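Local coordinates for transcriptional regulator, MerR family (Listeria monocytogenes str. 4b F2365, PDB 3GP4), which probably binds promoter DNA as a homodimer and regulates transcription, at the D-methionine site and the interface of chains A and B. Sequence-based numbering; all coordinates share one arbitrary frame. Chains: chain A/B, Transcriptional regulator, MerR family.

Contact 1: the D-methionine site. Residues chain A 110, 114, 118; chain B 47-48, 51, 68, 72. With MED (D-methionine), chain C.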
# COMPACT_ATOMS: atom_id res chain seq x y z
N LYS A 110 -3.58 -17.78 -8.59
CA LYS A 110 -3.07 -17.79 -9.97
C LYS A 110 -1.72 -18.51 -10.09
O LYS A 110 -1.51 -19.31 -11.03
CB LYS A 110 -3.05 -16.37 -10.52
CG LYS A 110 -4.43 -16.00 -10.98
CD LYS A 110 -4.66 -14.50 -10.94
CE LYS A 110 -4.35 -13.92 -12.27
NZ LYS A 110 -2.89 -13.89 -12.46
N TYR A 114 -0.61 -22.06 -12.14
CA TYR A 114 0.59 -22.25 -12.98
C TYR A 114 1.44 -23.45 -12.55
O TYR A 114 1.73 -24.33 -13.37
CB TYR A 114 1.48 -21.00 -13.02
CG TYR A 114 1.02 -19.89 -13.94
CD1 TYR A 114 0.41 -18.76 -13.43
CD2 TYR A 114 1.20 -19.97 -15.33
CE1 TYR A 114 -0.03 -17.73 -14.28
CE2 TYR A 114 0.76 -18.95 -16.19
CZ TYR A 114 0.15 -17.82 -15.65
OH TYR A 114 -0.28 -16.83 -16.48
N LEU A 118 -0.93 -25.92 -15.03
CA LEU A 118 -0.50 -25.50 -16.36
C LEU A 118 0.94 -25.89 -16.76
O LEU A 118 1.14 -26.42 -17.87
CB LEU A 118 -0.74 -23.99 -16.54
CG LEU A 118 -2.13 -23.37 -16.28
CD1 LEU A 118 -2.15 -21.86 -16.59
CD2 LEU A 118 -3.31 -24.04 -17.00
N ARG B 47 -13.10 -9.44 -16.91
CA ARG B 47 -12.21 -10.10 -15.96
C ARG B 47 -10.85 -9.39 -15.94
O ARG B 47 -10.29 -9.17 -14.86
CB ARG B 47 -12.09 -11.61 -16.26
CG ARG B 47 -13.27 -12.43 -15.67
CD ARG B 47 -13.01 -13.97 -15.65
NE ARG B 47 -12.31 -14.44 -16.85
CZ ARG B 47 -12.90 -14.81 -17.99
NH1 ARG B 47 -14.23 -14.79 -18.13
NH2 ARG B 47 -12.15 -15.22 -19.02
N TRP B 48 -10.31 -9.04 -17.12
CA TRP B 48 -9.02 -8.28 -17.21
C TRP B 48 -9.11 -6.90 -16.57
O TRP B 48 -8.17 -6.49 -15.85
CB TRP B 48 -8.50 -8.16 -18.67
CG TRP B 48 -7.79 -9.44 -19.10
CD1 TRP B 48 -8.33 -10.45 -19.90
CD2 TRP B 48 -6.47 -9.86 -18.77
NE1 TRP B 48 -7.40 -11.46 -20.07
CE2 TRP B 48 -6.26 -11.14 -19.38
CE3 TRP B 48 -5.42 -9.30 -18.02
CZ2 TRP B 48 -5.05 -11.85 -19.25
CZ3 TRP B 48 -4.22 -10.01 -17.91
CH2 TRP B 48 -4.05 -11.28 -18.51
N PHE B 51 -9.19 -7.51 -12.73
CA PHE B 51 -7.84 -7.90 -12.30
C PHE B 51 -6.91 -6.68 -12.28
O PHE B 51 -6.16 -6.53 -11.31
CB PHE B 51 -7.31 -9.03 -13.18
CG PHE B 51 -5.86 -9.42 -12.94
CD1 PHE B 51 -5.48 -10.18 -11.83
CD2 PHE B 51 -4.89 -9.07 -13.88
CE1 PHE B 51 -4.14 -10.54 -11.65
CE2 PHE B 51 -3.54 -9.43 -13.72
CZ PHE B 51 -3.16 -10.16 -12.62
N TYR B 68 2.88 -8.71 -17.98
CA TYR B 68 2.12 -9.95 -17.78
C TYR B 68 1.08 -10.22 -18.87
O TYR B 68 0.95 -11.36 -19.36
CB TYR B 68 1.40 -9.92 -16.42
CG TYR B 68 0.65 -11.20 -16.11
CD1 TYR B 68 1.33 -12.36 -15.75
CD2 TYR B 68 -0.74 -11.24 -16.17
CE1 TYR B 68 0.63 -13.53 -15.44
CE2 TYR B 68 -1.45 -12.43 -15.90
CZ TYR B 68 -0.75 -13.56 -15.53
OH TYR B 68 -1.43 -14.74 -15.25
N PHE B 72 1.03 -13.20 -21.65
CA PHE B 72 -0.19 -13.99 -21.75
C PHE B 72 -0.61 -14.12 -23.22
O PHE B 72 -0.89 -15.25 -23.69
CB PHE B 72 -1.30 -13.39 -20.89
CG PHE B 72 -2.65 -14.07 -21.05
CD1 PHE B 72 -3.03 -15.08 -20.17
CD2 PHE B 72 -3.53 -13.70 -22.07
CE1 PHE B 72 -4.27 -15.74 -20.31
CE2 PHE B 72 -4.78 -14.36 -22.23
CZ PHE B 72 -5.15 -15.37 -21.34
N MED C . -3.48 -15.64 -17.10
CA MED C . -4.54 -16.05 -16.19
C MED C . -4.17 -17.34 -15.47
O MED C . -3.50 -18.19 -16.11
CB MED C . -4.89 -14.86 -15.29
CG MED C . -6.32 -14.38 -15.58
SD MED C . -6.51 -12.66 -15.23
CE MED C . -7.93 -12.05 -16.07
OXT MED C . -4.55 -17.55 -14.29
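A:Lys110 runs along one flank of the D-methionine. Its chain bends at chi3 and chi4, 93° and -74°, so that A:Lys110 CE lies beside the ligand side chain, 3.2 Å from MED CB. The same methylene, A:Lys110 CE, meets the rim of B:Phe51 tip to tip, 3.4 Å from B:Phe51 CE1. The ligand sulfur sits over one face of that ring, offset toward the rim. MED CE, the terminal methyl, lies over the five-membered ring of B:Trp48, 3.8 Å from its centroid, in a CH-pi contact. Polar contacts gather at the other end. The ligand amine, MED N, donates to the phenol OH of B:Tyr68 at 2.9 Å. B:Tyr68 OH also hydrogen-bonds A:Tyr114 OH at 2.7 Å, lying in the plane of the A:Tyr114 ring at its edge. A weak hydrogen bond from A:Lys110 NZ reaches the same oxygen. B:Phe72 brings ring atom CD1 to 3.2 Å from MED N. B:Trp48 CZ2 lies over the centre of the B:Phe72 ring, which ties the two aromatics together. The ligand is poorly ordered and may come from purification or crystallisation. The pocket joins helix 79-130 of chain A to helices 43-57 and 62-74 of chain B, and could be the effector site of this regulator.

Contact 2: the interface of chains A and B. Residues chain A 68, 79-80, 82-83, 86; chain B 114-115, 118-119, 124.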
# COMPACT_ATOMS: atom_id res chain seq x y z
N TYR A 68 -3.43 15.02 15.26
CA TYR A 68 -2.96 14.24 16.40
C TYR A 68 -1.88 15.00 17.16
O TYR A 68 -1.95 15.15 18.40
CB TYR A 68 -2.43 12.87 15.94
CG TYR A 68 -1.89 12.04 17.07
CD1 TYR A 68 -2.74 11.35 17.91
CD2 TYR A 68 -0.51 11.97 17.31
CE1 TYR A 68 -2.25 10.58 18.96
CE2 TYR A 68 -0.01 11.22 18.37
CZ TYR A 68 -0.90 10.52 19.19
OH TYR A 68 -0.43 9.75 20.25
N LEU A 79 -6.62 13.75 25.72
CA LEU A 79 -6.24 12.34 25.70
C LEU A 79 -7.29 11.41 25.07
O LEU A 79 -6.96 10.58 24.22
CB LEU A 79 -5.89 11.87 27.11
CG LEU A 79 -4.52 12.28 27.63
CD1 LEU A 79 -4.49 12.13 29.15
CD2 LEU A 79 -3.36 11.49 26.99
N GLU A 80 -8.56 11.54 25.47
CA GLU A 80 -9.61 10.69 24.89
C GLU A 80 -9.76 10.93 23.38
O GLU A 80 -9.86 9.96 22.59
CB GLU A 80 -10.96 10.89 25.59
CG GLU A 80 -11.97 9.84 25.15
CD GLU A 80 -13.29 9.92 25.90
OE1 GLU A 80 -14.30 10.25 25.26
OE2 GLU A 80 -13.29 9.67 27.14
N ARG A 82 -7.52 12.03 21.30
CA ARG A 82 -6.39 11.39 20.64
C ARG A 82 -6.56 9.86 20.46
O ARG A 82 -6.16 9.33 19.43
CB ARG A 82 -5.09 11.73 21.36
CG ARG A 82 -4.49 13.02 20.92
CD ARG A 82 -3.18 13.27 21.71
NE ARG A 82 -3.46 13.94 23.00
CZ ARG A 82 -2.63 13.93 24.05
NH1 ARG A 82 -1.47 13.28 24.00
NH2 ARG A 82 -2.95 14.59 25.15
N ALA A 83 -7.10 9.15 21.46
CA ALA A 83 -7.31 7.71 21.34
C ALA A 83 -8.36 7.43 20.27
O ALA A 83 -8.19 6.49 19.48
CB ALA A 83 -7.71 7.04 22.66
N LEU A 86 -6.65 7.87 16.78
CA LEU A 86 -5.89 6.64 16.52
C LEU A 86 -6.79 5.42 16.17
O LEU A 86 -6.48 4.67 15.22
CB LEU A 86 -4.90 6.33 17.67
CG LEU A 86 -3.86 7.42 17.97
CD1 LEU A 86 -2.85 6.99 19.04
CD2 LEU A 86 -3.12 7.90 16.66
N TYR B 114 -3.04 4.35 25.52
CA TYR B 114 -4.10 5.30 25.87
C TYR B 114 -5.17 4.63 26.71
O TYR B 114 -5.58 5.15 27.78
CB TYR B 114 -4.74 5.96 24.61
CG TYR B 114 -3.98 7.15 24.06
CD1 TYR B 114 -2.83 6.96 23.29
CD2 TYR B 114 -4.40 8.46 24.31
CE1 TYR B 114 -2.11 8.04 22.80
CE2 TYR B 114 -3.67 9.55 23.82
CZ TYR B 114 -2.54 9.32 23.05
OH TYR B 114 -1.80 10.36 22.57
N ASP B 115 -5.65 3.47 26.26
CA ASP B 115 -6.81 2.85 26.90
C ASP B 115 -6.50 2.35 28.31
O ASP B 115 -7.31 2.54 29.24
CB ASP B 115 -7.32 1.67 26.06
CG ASP B 115 -8.14 2.12 24.89
OD1 ASP B 115 -8.63 3.28 24.86
OD2 ASP B 115 -8.27 1.31 23.97
N LEU B 118 -2.90 5.79 29.90
CA LEU B 118 -2.91 7.25 29.82
C LEU B 118 -4.24 7.88 30.22
O LEU B 118 -4.30 8.85 30.99
CB LEU B 118 -2.49 7.72 28.43
CG LEU B 118 -1.10 7.23 28.03
CD1 LEU B 118 -0.63 7.94 26.79
CD2 LEU B 118 -0.09 7.37 29.19
N ILE B 119 -5.32 7.34 29.68
CA ILE B 119 -6.64 7.88 29.96
C ILE B 119 -7.02 7.67 31.43
O ILE B 119 -7.45 8.64 32.08
CB ILE B 119 -7.70 7.34 28.94
CG1 ILE B 119 -7.42 7.94 27.56
CG2 ILE B 119 -9.15 7.66 29.38
CD1 ILE B 119 -8.33 7.37 26.47
N GLU B 124 0.16 12.23 30.24
CA GLU B 124 0.89 12.01 28.98
C GLU B 124 1.88 10.84 29.15
O GLU B 124 2.21 10.48 30.29
CB GLU B 124 1.66 13.28 28.55
CG GLU B 124 0.80 14.54 28.23
CD GLU B 124 -0.27 14.29 27.15
OE1 GLU B 124 -1.30 14.99 27.15
OE2 GLU B 124 -0.09 13.39 26.31
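Helices carry most of this patch, 62-74 and 79-130 of chain A against 79-121 of chain B, while B:Glu124 follows in an extended loop with psi 160°. It is part of the two-fold homodimer interface, where the long helix of chain B docks on chain A. B:Tyr114 is the central side chain. Its CG is anti to the carbonyl carbon, and the ring reaches into chain A. B:Tyr114 meets A:Tyr68 tip to tip, and the two phenol OH atoms share a hydrogen bond of 2.8 Å. The ring is wedged among apolar groups of chain A. A:Ala83 CB lies 3.7 Å from CB of B:Tyr114. The methyl CD2 of A:Leu79 and the methylene CB of A:Arg82 both pack near B:Tyr114 CE2, the latter at 3.6 Å. From its own chain, B:Leu118 CD1 sits over the centre of one ring face. B:Ile119 extends the apolar strip, placing CD1 3.9 Å from A:Ala83 CB and close to A:Glu80 CA. A:Arg82 crosses B:Tyr114 at about a right angle, and its chain bends at chi3 (-86°) toward B:Glu124. The guanidinium and carboxylate are nearly coplanar, 17° apart. The grip is end-on and forms a salt bridge, with each carboxylate oxygen using its syn lone pair. The bonds are nearly straight: A:Arg82 NH1 donates to B:Glu124 OE2 at 2.7 Å, and A:Arg82 NH2 donates to B:Glu124 OE1 at 2.6 Å.

Contact 3: the interface of chains A and B. Residues chain A 54-55, 58, 60, 89-90, 93, 97; chain B 100-104, 106-107.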
# COMPACT_ATOMS: atom_id res chain seq x y z
N GLN A 54 6.78 6.27 9.66
CA GLN A 54 6.17 4.92 9.62
C GLN A 54 4.71 5.02 9.29
O GLN A 54 4.17 4.25 8.43
CB GLN A 54 6.42 4.17 10.92
CG GLN A 54 5.84 2.72 10.94
CD GLN A 54 5.92 2.00 12.30
OE1 GLN A 54 6.00 2.63 13.37
NE2 GLN A 54 5.87 0.66 12.26
N MET A 55 4.03 5.97 9.94
CA MET A 55 2.61 6.19 9.68
C MET A 55 2.31 6.69 8.28
O MET A 55 1.37 6.21 7.66
CB MET A 55 1.96 7.10 10.75
CG MET A 55 1.84 6.41 12.13
SD MET A 55 1.08 4.75 12.21
CE MET A 55 2.33 3.89 13.10
N ALA A 58 2.61 3.93 5.86
CA ALA A 58 1.39 3.10 5.93
C ALA A 58 0.09 3.76 5.42
O ALA A 58 -0.98 3.14 5.51
CB ALA A 58 1.18 2.58 7.35
N LEU A 60 -1.44 6.71 6.53
CA LEU A 60 -2.25 7.57 7.40
C LEU A 60 -2.22 8.96 6.80
O LEU A 60 -1.15 9.43 6.38
CB LEU A 60 -1.72 7.61 8.84
CG LEU A 60 -2.22 6.46 9.73
CD1 LEU A 60 -1.59 5.12 9.34
CD2 LEU A 60 -1.95 6.75 11.24
N GLN A 89 -8.12 5.78 12.59
CA GLN A 89 -7.00 5.48 11.66
C GLN A 89 -6.69 3.99 11.61
O GLN A 89 -6.36 3.44 10.52
CB GLN A 89 -5.74 6.28 12.03
CG GLN A 89 -5.90 7.76 11.81
CD GLN A 89 -6.24 8.08 10.35
OE1 GLN A 89 -5.56 7.61 9.43
NE2 GLN A 89 -7.29 8.86 10.13
N ARG A 90 -6.79 3.34 12.77
CA ARG A 90 -6.58 1.89 12.90
C ARG A 90 -7.54 1.09 12.04
O ARG A 90 -7.11 0.19 11.26
CB ARG A 90 -6.68 1.48 14.38
CG ARG A 90 -6.02 0.13 14.75
CD ARG A 90 -6.83 -1.13 14.34
NE ARG A 90 -6.12 -2.32 14.82
CZ ARG A 90 -6.34 -3.60 14.47
NH1 ARG A 90 -5.54 -4.56 14.96
NH2 ARG A 90 -7.31 -3.91 13.63
N LEU A 93 -6.67 1.63 8.34
CA LEU A 93 -5.45 0.90 8.00
C LEU A 93 -5.74 -0.60 7.91
O LEU A 93 -5.26 -1.28 6.99
CB LEU A 93 -4.29 1.18 9.00
CG LEU A 93 -2.98 0.36 8.81
CD1 LEU A 93 -2.35 0.45 7.37
CD2 LEU A 93 -1.92 0.76 9.85
N ILE A 97 -5.10 -3.06 4.65
CA ILE A 97 -4.37 -4.33 4.74
C ILE A 97 -5.25 -5.50 4.25
O ILE A 97 -4.79 -6.35 3.44
CB ILE A 97 -3.82 -4.61 6.16
CG1 ILE A 97 -2.66 -3.65 6.45
CG2 ILE A 97 -3.38 -6.08 6.35
CD1 ILE A 97 -2.30 -3.56 7.96
N MET B 100 2.99 -2.57 6.35
CA MET B 100 1.71 -2.04 6.83
C MET B 100 1.29 -2.71 8.15
O MET B 100 0.73 -2.03 9.05
CB MET B 100 0.60 -2.19 5.74
CG MET B 100 0.50 -1.02 4.64
SD MET B 100 -0.36 -1.66 3.10
CE MET B 100 0.81 -0.85 2.02
N GLN B 101 1.52 -4.02 8.28
CA GLN B 101 1.14 -4.72 9.50
C GLN B 101 2.00 -4.29 10.71
O GLN B 101 1.51 -4.18 11.83
CB GLN B 101 1.20 -6.25 9.31
CG GLN B 101 0.74 -7.05 10.53
CD GLN B 101 -0.76 -6.93 10.79
OE1 GLN B 101 -1.57 -7.18 9.90
NE2 GLN B 101 -1.13 -6.52 12.00
N GLU B 102 3.28 -4.06 10.48
CA GLU B 102 4.12 -3.50 11.52
C GLU B 102 3.61 -2.15 12.02
O GLU B 102 3.66 -1.89 13.23
CB GLU B 102 5.54 -3.35 11.06
CG GLU B 102 6.34 -4.60 11.13
CD GLU B 102 7.44 -4.57 10.14
OE1 GLU B 102 8.12 -3.52 10.06
OE2 GLU B 102 7.60 -5.59 9.42
N ALA B 103 3.14 -1.30 11.11
CA ALA B 103 2.51 -0.01 11.50
C ALA B 103 1.18 -0.20 12.28
O ALA B 103 0.87 0.57 13.26
CB ALA B 103 2.30 0.95 10.27
N LEU B 104 0.37 -1.17 11.86
CA LEU B 104 -0.89 -1.47 12.54
C LEU B 104 -0.57 -1.96 13.96
O LEU B 104 -1.26 -1.56 14.91
CB LEU B 104 -1.73 -2.54 11.81
CG LEU B 104 -3.11 -2.82 12.40
CD1 LEU B 104 -4.04 -1.56 12.25
CD2 LEU B 104 -3.84 -4.08 11.80
N ARG B 106 2.10 -1.18 15.66
CA ARG B 106 2.53 0.04 16.39
C ARG B 106 1.35 0.88 16.86
O ARG B 106 1.30 1.31 18.03
CB ARG B 106 3.60 0.86 15.61
CG ARG B 106 3.89 2.23 16.27
CD ARG B 106 5.35 2.41 16.67
NE ARG B 106 6.17 1.19 16.59
CZ ARG B 106 7.50 1.20 16.50
NH1 ARG B 106 8.18 0.06 16.42
NH2 ARG B 106 8.16 2.34 16.45
N LEU B 107 0.38 1.12 15.97
CA LEU B 107 -0.86 1.80 16.30
C LEU B 107 -1.64 1.11 17.42
O LEU B 107 -2.11 1.79 18.34
CB LEU B 107 -1.72 1.97 15.04
CG LEU B 107 -2.78 3.00 14.81
CD1 LEU B 107 -2.35 4.38 15.36
CD2 LEU B 107 -3.09 3.06 13.26
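A:Leu93 and A:Ile97 of helix 79-130 form the apolar centre, packed against B:Met100, B:Leu104 and B:Leu107 of helix 79-121. This is a coiled-coil type pairing. A:Leu93 and B:Leu104 lie antiparallel, flank to flank, and CD2 of A:Leu93 comes within 3.6 Å of B:Leu104 CA. A:Ile97 passes B:Met100 in the same way, with A:Ile97 CG1 3.6 Å from B:Met100 CB. Its CD1 rests against the backbone of B:Met100. The branch CD2 of B:Leu107 lies 3.7 Å from A:Arg90 CA. Beside this core, A:Ala58 and B:Ala103 meet methyl to methyl, their CB atoms 3.5 Å apart. A:Met55 bends at chi2 and chi3, and sets its CE near B:Ala103 O and B:Arg106 CG. At the rim, A:Arg90 turns at chi2 (-77°), and B:Leu104 CD2 lies over one face of its guanidinium. A:Gln54 stretches across B:Ala103, with CG anti to its backbone N, and its OE1 lies 3.4 Å from B:Arg106 CD. Amide and guanidinium planes stand 89° apart, and no hydrogen bond crosses the patch. Shape and hydrophobic burial therefore hold the antiparallel helices together here. Helix 43-57 of the DNA-binding region is also fastened to the partner, as expected for a MerR-type dimer.

Contact 4: the interface of chains A and B. Residues chain A 72, 75-76, 79, 82; chain B 122-124.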
# COMPACT_ATOMS: atom_id res chain seq x y z
N PHE A 72 -2.10 16.64 20.95
CA PHE A 72 -0.96 16.43 21.84
C PHE A 72 -0.41 17.74 22.41
O PHE A 72 -0.18 17.86 23.63
CB PHE A 72 0.13 15.60 21.12
CG PHE A 72 1.44 15.53 21.87
CD1 PHE A 72 1.59 14.66 22.94
CD2 PHE A 72 2.50 16.35 21.52
CE1 PHE A 72 2.79 14.60 23.65
CE2 PHE A 72 3.72 16.29 22.21
CZ PHE A 72 3.86 15.40 23.27
N GLY A 75 -2.60 19.54 25.20
CA GLY A 75 -2.48 19.05 26.56
C GLY A 75 -3.35 17.88 26.98
O GLY A 75 -4.06 17.24 26.18
N GLU A 76 -3.31 17.63 28.28
CA GLU A 76 -3.85 16.44 28.89
C GLU A 76 -5.35 16.25 28.61
O GLU A 76 -5.84 15.14 28.54
CB GLU A 76 -3.62 16.64 30.39
CG GLU A 76 -3.67 15.46 31.23
CD GLU A 76 -3.50 15.89 32.67
OE1 GLU A 76 -4.54 16.15 33.34
OE2 GLU A 76 -2.34 16.01 33.11
N LEU A 79 -6.62 13.75 25.72
CA LEU A 79 -6.24 12.34 25.70
C LEU A 79 -7.29 11.41 25.07
O LEU A 79 -6.96 10.58 24.22
CB LEU A 79 -5.89 11.87 27.11
CG LEU A 79 -4.52 12.28 27.63
CD1 LEU A 79 -4.49 12.13 29.15
CD2 LEU A 79 -3.36 11.49 26.99
N ARG A 82 -7.52 12.03 21.30
CA ARG A 82 -6.39 11.39 20.64
C ARG A 82 -6.56 9.86 20.46
O ARG A 82 -6.16 9.33 19.43
CB ARG A 82 -5.09 11.73 21.36
CG ARG A 82 -4.49 13.02 20.92
CD ARG A 82 -3.18 13.27 21.71
NE ARG A 82 -3.46 13.94 23.00
CZ ARG A 82 -2.63 13.93 24.05
NH1 ARG A 82 -1.47 13.28 24.00
NH2 ARG A 82 -2.95 14.59 25.15
N GLN B 122 -4.97 10.04 33.40
CA GLN B 122 -5.00 11.41 32.89
C GLN B 122 -3.59 11.98 32.90
O GLN B 122 -3.32 13.03 33.54
CB GLN B 122 -5.98 12.28 33.70
CG GLN B 122 -7.41 11.84 33.53
CD GLN B 122 -7.95 12.25 32.18
OE1 GLN B 122 -8.17 13.43 31.93
NE2 GLN B 122 -8.14 11.26 31.28
N GLU B 123 -2.68 11.25 32.25
CA GLU B 123 -1.28 11.65 32.12
C GLU B 123 -0.78 11.40 30.70
O GLU B 123 -1.24 10.46 30.06
CB GLU B 123 -0.38 10.89 33.11
CG GLU B 123 -0.72 11.13 34.60
CD GLU B 123 -0.30 12.50 35.15
OE1 GLU B 123 0.42 13.25 34.46
OE2 GLU B 123 -0.69 12.85 36.30
N GLU B 124 0.16 12.23 30.24
CA GLU B 124 0.89 12.01 28.98
C GLU B 124 1.88 10.84 29.15
O GLU B 124 2.21 10.48 30.29
CB GLU B 124 1.66 13.28 28.55
CG GLU B 124 0.80 14.54 28.23
CD GLU B 124 -0.27 14.29 27.15
OE1 GLU B 124 -1.30 14.99 27.15
OE2 GLU B 124 -0.09 13.39 26.31
O HOH W 1 -8.43 14.09 29.44
O HOH W 2 -6.99 15.98 32.35
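At this edge of the dimer interface, the loop after helix 79-121 of chain B, turned at B:Gln122 (phi 51°), meets the turn between helices 62-74 and 79-130 of chain A. Waters link A:Glu76 to B:Gln122, whose amide oxygen OE1 takes part in both bridges. Water 1 bonds the backbone carbonyl A:Glu76 O and is 2.6 Å from B:Gln122 OE1. Water 2 also bonds that amide oxygen and is 2.6 Å from the carboxylate atom A:Glu76 OE1. Direct polar approach is less favourable. The extended chain of A:Glu76, with CG anti to its backbone N (chi1 -162°), brings the carboxylate against the main-chain carbonyl of B:Gln122. A:Glu76 OE2 and B:Gln122 O, 3.2 Å apart, are two acceptors in a clash, unless the carboxylate carries a proton, which is not seen. B:Glu123 lies alongside A:Glu76, and B:Glu123 OE1 is 4.1 Å from A:Glu76 OE2. These like charges might raise the pKa of one of the acids. Apolar packing comes from A:Leu79, whose CD1 lies 3.8 Å from B:Gln122 CA. Around the salt-bridged A:Arg82, a second shell steadies the guanidinium. A:Phe72 CA lies over one face, offset toward the rim. NH1 sits in plane at the edge of the A:Phe72 ring. A:Arg82 NH2 also makes a weak, bent hydrogen bond to the carbonyl A:Gly75 O, at 3.1 Å.

Contacts 2 and 4 are neighbours, their C-alpha centres about 6 Å apart, and they share A:Leu79, A:Arg82 and B:Glu124. Contact 3 lies about 17 Å from contact 2 along the same long helices. Contact 1 is remote, about 46 Å from contact 2 and about 51 Å from contact 4. Yet it belongs to the twin end of the two-fold dimer: residues 68, 114 and 118 recur in contacts 1 and 2 with the chains exchanged, and residue 72 recurs in contacts 1 and 4. A ligand bound there might therefore influence how the long helix of one subunit seats on its partner.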